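Local coordinates for protein TRAP dicarboxylate transporter-DctP subunit (Desulfovibrio salexigens, PDB 4N6D) that probably binds an as yet unestablished solute in the periplasm and delivers it to a TRAP-type membrane transporter, at residues A[43-47]-A[144-148]; A[210-214]-A[274-280]. One frame throughout, in Å; residues are numbered along the deposited sequence. Where two conformers were deposited one is given.

Overall arrangement
From the N terminus, strand 30-35 leads into helix 43-58, whose first turn meets the end of strand 139-146 in contact 1, closing a loop of 96 residues. The chain then passes into the second sheet through strand 151-154, and contact 2 closes a separate, shorter loop between residues 210-214 and 274-280. The two loops run in series and neither nest nor cross. Their centres lie about 16 Å apart, yet Ala148 CB and Val274 CG2 touch at 3.9 Å. Helix 249-285 joins them: its middle packs on Phe43, Gln47 and Phe145, and its later turns form half of contact 2, consistent with the long domain-spanning helix of TRAP solute-binding proteins.

Contact 1 of 2, residues A[43-47]-A[144-148]; sequences FPCVQ and MFASA
The rings of Phe43 and Phe145 meet obliquely, their planes turned 69° apart and their centroids separated by 5.8 Å. The two side chains slide past each other in opposite directions, which brings Phe43 CE2 to 3.6 Å from Phe145 CE1. One face of the Phe43 ring carries its own neighbour, Pro44 CD, set 3.4 Å above the plane and toward the rim. Beyond the pair, Phe235 of strand 234-240 meets the Phe43 ring edge-to-face and lies much closer to parallel with Phe145, making an aromatic cluster between helix 43-58 and the sheet.

Phe43 CZ also reaches the backbone of the other segment, 3.6 Å from Ser147 CA. Along the helix, Pro44 CB adds a looser contact to Phe145 CZ at 4.4 Å. The amide of Gln47 lies aslant to the same ring, NE2 being 3.5 Å from Phe145 CE2, with amide and ring planes 46° apart. A bend at chi2 (76°) folds this side chain back along its helix, where NE2 donates to Pro44 O at 2.9 Å, on a lone pair, though the bond is bent and the oxygen tilted out of the amide plane. Tyr34 OH and Gln262 NE2 give the amide further hydrogen-bonding partners. Ser147 OG turns along its own chain to Ala148 O, 2.9 Å away, and is also bonded to Tyr233 N.

This is how the first helix of the domain seats on an outermost strand of its five-stranded sheet, just where that strand runs out toward the second domain. No hydrogen bond spans the two segments: their buried amide and hydroxyl groups find partners on their own side or beyond, and the attachment rests on aromatic and aliphatic packing.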
loop_
_atom_site.group_PDB
_atom_site.type_symbol
_atom_site.label_atom_id
_atom_site.label_comp_id
_atom_site.label_asym_id
_atom_site.label_seq_id
_atom_site.Cartn_x
_atom_site.Cartn_y
_atom_site.Cartn_z
ATOM N N PHE A 43 5.297 -8.476 1.572
ATOM C CA PHE A 43 5.715 -7.889 0.309
ATOM C C PHE A 43 6.780 -6.771 0.388
ATOM O O PHE A 43 7.643 -6.704 -0.481
ATOM C CB PHE A 43 4.510 -7.503 -0.580
ATOM C CG PHE A 43 3.897 -6.165 -0.264
ATOM C CD1 PHE A 43 2.900 -6.050 0.692
ATOM C CD2 PHE A 43 4.289 -5.029 -0.958
ATOM C CE1 PHE A 43 2.333 -4.811 0.977
ATOM C CE2 PHE A 43 3.702 -3.803 -0.692
ATOM C CZ PHE A 43 2.745 -3.695 0.284
ATOM N N PRO A 44 6.774 -5.920 1.444
ATOM C CA PRO A 44 7.817 -4.884 1.465
ATOM C C PRO A 44 9.214 -5.494 1.614
ATOM O O PRO A 44 10.203 -4.939 1.129
ATOM C CB PRO A 44 7.460 -4.055 2.707
ATOM C CG PRO A 44 5.966 -4.306 2.887
ATOM C CD PRO A 44 5.828 -5.752 2.559
ATOM N N CYS A 45 9.297 -6.644 2.273
ATOM C CA CYS A 45 10.593 -7.306 2.433
ATOM C C CYS A 45 10.929 -8.136 1.214
ATOM O O CYS A 45 12.070 -8.169 0.782
ATOM C CB CYS A 45 10.598 -8.173 3.677
ATOM S SG CYS A 45 10.594 -7.135 5.170
ATOM N N VAL A 46 9.933 -8.794 0.635
ATOM C CA VAL A 46 10.190 -9.579 -0.573
ATOM C C VAL A 46 10.729 -8.691 -1.688
ATOM O O VAL A 46 11.701 -9.040 -2.370
ATOM C CB VAL A 46 8.915 -10.321 -1.034
ATOM C CG1 VAL A 46 9.087 -10.906 -2.429
ATOM C CG2 VAL A 46 8.573 -11.411 -0.048
ATOM N N GLN A 47 10.128 -7.525 -1.886
ATOM C CA GLN A 47 10.642 -6.653 -2.928
ATOM C C GLN A 47 12.037 -6.164 -2.561
ATOM O O GLN A 47 12.887 -6.016 -3.443
ATOM C CB GLN A 47 9.682 -5.496 -3.238
ATOM C CG GLN A 47 9.577 -4.442 -2.155
ATOM C CD GLN A 47 10.761 -3.479 -2.087
ATOM O OE1 GLN A 47 11.408 -3.160 -3.102
ATOM N NE2 GLN A 47 11.023 -2.978 -0.885
ATOM N N MET A 144 9.019 3.723 -4.844
ATOM C CA MET A 144 7.791 3.776 -4.063
ATOM C C MET A 144 6.890 2.691 -4.589
ATOM O O MET A 144 7.047 2.231 -5.721
ATOM C CB MET A 144 7.092 5.117 -4.193
ATOM C CG MET A 144 7.966 6.269 -3.706
ATOM S SD MET A 144 7.120 7.822 -3.893
ATOM C CE MET A 144 6.179 7.830 -2.374
ATOM N N PHE A 145 5.945 2.268 -3.758
ATOM C CA PHE A 145 4.958 1.285 -4.179
ATOM C C PHE A 145 3.784 1.287 -3.215
ATOM O O PHE A 145 3.810 1.965 -2.207
ATOM C CB PHE A 145 5.574 -0.111 -4.277
ATOM C CG PHE A 145 6.316 -0.530 -3.054
ATOM C CD1 PHE A 145 5.647 -1.016 -1.953
ATOM C CD2 PHE A 145 7.696 -0.455 -3.014
ATOM C CE1 PHE A 145 6.348 -1.398 -0.803
ATOM C CE2 PHE A 145 8.402 -0.843 -1.872
ATOM C CZ PHE A 145 7.728 -1.300 -0.772
ATOM N N ALA A 146 2.754 0.539 -3.555
ATOM C CA ALA A 146 1.530 0.502 -2.766
ATOM C C ALA A 146 1.076 -0.923 -2.565
ATOM O O ALA A 146 1.335 -1.805 -3.390
ATOM C CB ALA A 146 0.414 1.280 -3.448
ATOM N N SER A 147 0.351 -1.143 -1.469
ATOM C CA SER A 147 -0.306 -2.413 -1.233
ATOM C C SER A 147 -1.393 -2.666 -2.283
ATOM O O SER A 147 -1.700 -1.795 -3.093
ATOM C CB SER A 147 -0.942 -2.380 0.145
ATOM O OG SER A 147 -2.082 -1.528 0.140
ATOM N N ALA A 148 -1.978 -3.858 -2.256
ATOM C CA ALA A 148 -3.208 -4.127 -2.972
ATOM C C ALA A 148 -4.326 -3.420 -2.235
ATOM O O ALA A 148 -4.171 -3.056 -1.062
ATOM C CB ALA A 148 -3.483 -5.614 -3.027
#

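Contact 2 of 2, residues A[210-214]-A[274-280]; sequences FEVLK and VKRSLAW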
loop_
_atom_site.group_PDB
_atom_site.type_symbol
_atom_site.label_atom_id
_atom_site.label_comp_id
_atom_site.label_asym_id
_atom_site.label_seq_id
_atom_site.Cartn_x
_atom_site.Cartn_y
_atom_site.Cartn_z
ATOM N N PHE A 210 -6.634 -8.839 0.217
ATOM C CA PHE A 210 -7.021 -10.242 0.069
ATOM C C PHE A 210 -5.909 -11.240 0.366
ATOM O O PHE A 210 -6.199 -12.420 0.575
ATOM C CB PHE A 210 -7.537 -10.518 -1.355
ATOM C CG PHE A 210 -8.937 -10.009 -1.646
ATOM C CD1 PHE A 210 -9.914 -9.960 -0.667
ATOM C CD2 PHE A 210 -9.273 -9.604 -2.925
ATOM C CE1 PHE A 210 -11.210 -9.508 -0.959
ATOM C CE2 PHE A 210 -10.549 -9.157 -3.229
ATOM C CZ PHE A 210 -11.529 -9.116 -2.254
ATOM N N GLU A 211 -4.640 -10.823 0.403
ATOM C CA GLU A 211 -3.609 -11.832 0.636
ATOM C C GLU A 211 -3.767 -12.522 1.997
ATOM O O GLU A 211 -3.257 -13.624 2.195
ATOM C CB GLU A 211 -2.180 -11.284 0.475
ATOM C CG GLU A 211 -1.608 -10.669 1.686
ATOM C CD GLU A 211 -2.002 -9.256 1.802
ATOM O OE1 GLU A 211 -2.853 -8.836 0.978
ATOM O OE2 GLU A 211 -1.444 -8.571 2.688
ATOM N N VAL A 212 -4.455 -11.880 2.938
ATOM C CA VAL A 212 -4.578 -12.457 4.280
ATOM C C VAL A 212 -5.445 -13.723 4.268
ATOM O O VAL A 212 -5.417 -14.524 5.199
ATOM C CB VAL A 212 -5.151 -11.439 5.302
ATOM C CG1 VAL A 212 -4.253 -10.212 5.401
ATOM C CG2 VAL A 212 -6.557 -11.032 4.928
ATOM N N LEU A 213 -6.228 -13.893 3.211
ATOM C CA LEU A 213 -7.095 -15.061 3.105
ATOM C C LEU A 213 -6.299 -16.360 3.139
ATOM O O LEU A 213 -6.727 -17.343 3.762
ATOM C CB LEU A 213 -7.961 -14.970 1.838
ATOM C CG LEU A 213 -9.082 -13.932 1.989
ATOM C CD1 LEU A 213 -9.708 -13.610 0.645
ATOM C CD2 LEU A 213 -10.154 -14.393 3.022
ATOM N N LYS A 214 -5.141 -16.353 2.478
ATOM C CA LYS A 214 -4.198 -17.462 2.517
ATOM C C LYS A 214 -3.111 -17.245 3.568
ATOM O O LYS A 214 -2.851 -18.125 4.369
ATOM C CB LYS A 214 -3.513 -17.661 1.166
ATOM C CG LYS A 214 -2.514 -18.803 1.169
ATOM C CD LYS A 214 -1.861 -19.016 -0.188
ATOM C CE LYS A 214 -0.836 -20.155 -0.117
ATOM N NZ LYS A 214 -0.152 -20.338 -1.425
ATOM N N VAL A 274 -1.852 -11.791 -4.513
ATOM C CA VAL A 274 -3.293 -11.787 -4.268
ATOM C C VAL A 274 -3.983 -12.835 -5.112
ATOM O O VAL A 274 -4.819 -13.583 -4.606
ATOM C CB VAL A 274 -3.919 -10.391 -4.524
ATOM C CG1 VAL A 274 -5.421 -10.462 -4.652
ATOM C CG2 VAL A 274 -3.561 -9.484 -3.396
ATOM N N LYS A 275 -3.628 -12.916 -6.393
ATOM C CA LYS A 275 -4.259 -13.890 -7.264
ATOM C C LYS A 275 -4.051 -15.310 -6.716
ATOM O O LYS A 275 -4.988 -16.116 -6.673
ATOM C CB LYS A 275 -3.721 -13.755 -8.686
ATOM C CG LYS A 275 -4.394 -14.662 -9.681
ATOM C CD LYS A 275 -3.988 -14.314 -11.117
ATOM C CE LYS A 275 -4.725 -15.210 -12.124
ATOM N NZ LYS A 275 -4.230 -15.009 -13.507
ATOM N N ARG A 276 -2.836 -15.614 -6.280
ATOM C CA ARG A 276 -2.556 -16.922 -5.693
ATOM C C ARG A 276 -3.323 -17.186 -4.400
ATOM O O ARG A 276 -3.762 -18.332 -4.144
ATOM C CB ARG A 276 -1.047 -17.083 -5.482
ATOM C CG ARG A 276 -0.336 -17.150 -6.805
ATOM C CD ARG A 276 1.167 -17.281 -6.711
ATOM N NE ARG A 276 1.741 -17.316 -8.061
ATOM C CZ ARG A 276 3.043 -17.293 -8.325
ATOM N NH1 ARG A 276 3.930 -17.242 -7.335
ATOM N NH2 ARG A 276 3.463 -17.322 -9.584
ATOM N N SER A 277 -3.489 -16.145 -3.587
ATOM C CA SER A 277 -4.216 -16.253 -2.323
ATOM C C SER A 277 -5.654 -16.650 -2.603
ATOM O O SER A 277 -6.197 -17.573 -1.992
ATOM C CB SER A 277 -4.173 -14.926 -1.546
ATOM O OG SER A 277 -4.962 -14.978 -0.361
ATOM N N LEU A 278 -6.258 -15.966 -3.567
ATOM C CA LEU A 278 -7.658 -16.181 -3.890
ATOM C C LEU A 278 -7.873 -17.556 -4.511
ATOM O O LEU A 278 -8.838 -18.234 -4.190
ATOM C CB LEU A 278 -8.158 -15.100 -4.833
ATOM C CG LEU A 278 -8.293 -13.711 -4.184
ATOM C CD1 LEU A 278 -8.620 -12.662 -5.224
ATOM C CD2 LEU A 278 -9.358 -13.725 -3.095
ATOM N N ALA A 279 -6.969 -17.962 -5.396
ATOM C CA ALA A 279 -7.105 -19.272 -6.038
ATOM C C ALA A 279 -6.965 -20.366 -4.985
ATOM O O ALA A 279 -7.728 -21.332 -4.991
ATOM C CB ALA A 279 -6.083 -19.440 -7.144
ATOM N N TRP A 280 -6.004 -20.210 -4.071
ATOM C CA TRP A 280 -5.825 -21.182 -2.981
ATOM C C TRP A 280 -7.095 -21.274 -2.123
ATOM O O TRP A 280 -7.579 -22.361 -1.825
ATOM C CB TRP A 280 -4.633 -20.782 -2.128
ATOM C CG TRP A 280 -4.361 -21.619 -0.903
ATOM C CD1 TRP A 280 -3.541 -22.705 -0.816
ATOM C CD2 TRP A 280 -4.878 -21.401 0.417
ATOM N NE1 TRP A 280 -3.526 -23.187 0.476
ATOM C CE2 TRP A 280 -4.335 -22.397 1.249
ATOM C CE3 TRP A 280 -5.741 -20.452 0.976
ATOM C CZ2 TRP A 280 -4.640 -22.481 2.600
ATOM C CZ3 TRP A 280 -6.040 -20.543 2.324
ATOM C CH2 TRP A 280 -5.488 -21.539 3.116
#
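Ser277 OG sits between the two segments, donating to Phe210 O at 3.0 Å while accepting from Lys214 N at 3.2 Å. The second bond is bent, with an N-H...O angle of 136°, and the same N-H also makes a weak bond to Glu211 O. Ser277 was modelled in two conformers, and both bonds hold for the one described, which makes them less certain than the packing; its OG lies opposite the backbone N about the first torsion (chi1 175°), within reach of both partners. Phe210 O is gripped twice, since Leu213 N, 3.0 Å away, approaches from the other face of its carbonyl plane and closes a turn at residues 210-213. The hydroxyl in this conformer links Phe210 O and Lys214 N to helix 249-285, which spans both lobes of the two-domain periplasmic solute-binding fold, as in other TRAP binding proteins, and here meets the helical turn following strand 205-208.

Almost one turn further along helix 249-285, Trp280 receives the extended Lys214 chain, the two crossing at about a right angle. Lys214 CG lies 3.8 Å from the centroid of the six-membered ring and 23° off the ring normal, a CH-pi contact over the face, while CB comes within 3.6 Å of Trp280 CE3.

On the inner side, Leu278 CD2 meets Leu213 CD1 at 3.8 Å, and its other methyl, CD1, lies 3.9 Å from Phe210 CD2. Val274 CG1 sits near the plane of the Phe210 ring, at its edge, and touches Phe210 CB at 3.9 Å. Met289 of strand 288-290 packs on both Phe210 and Leu278.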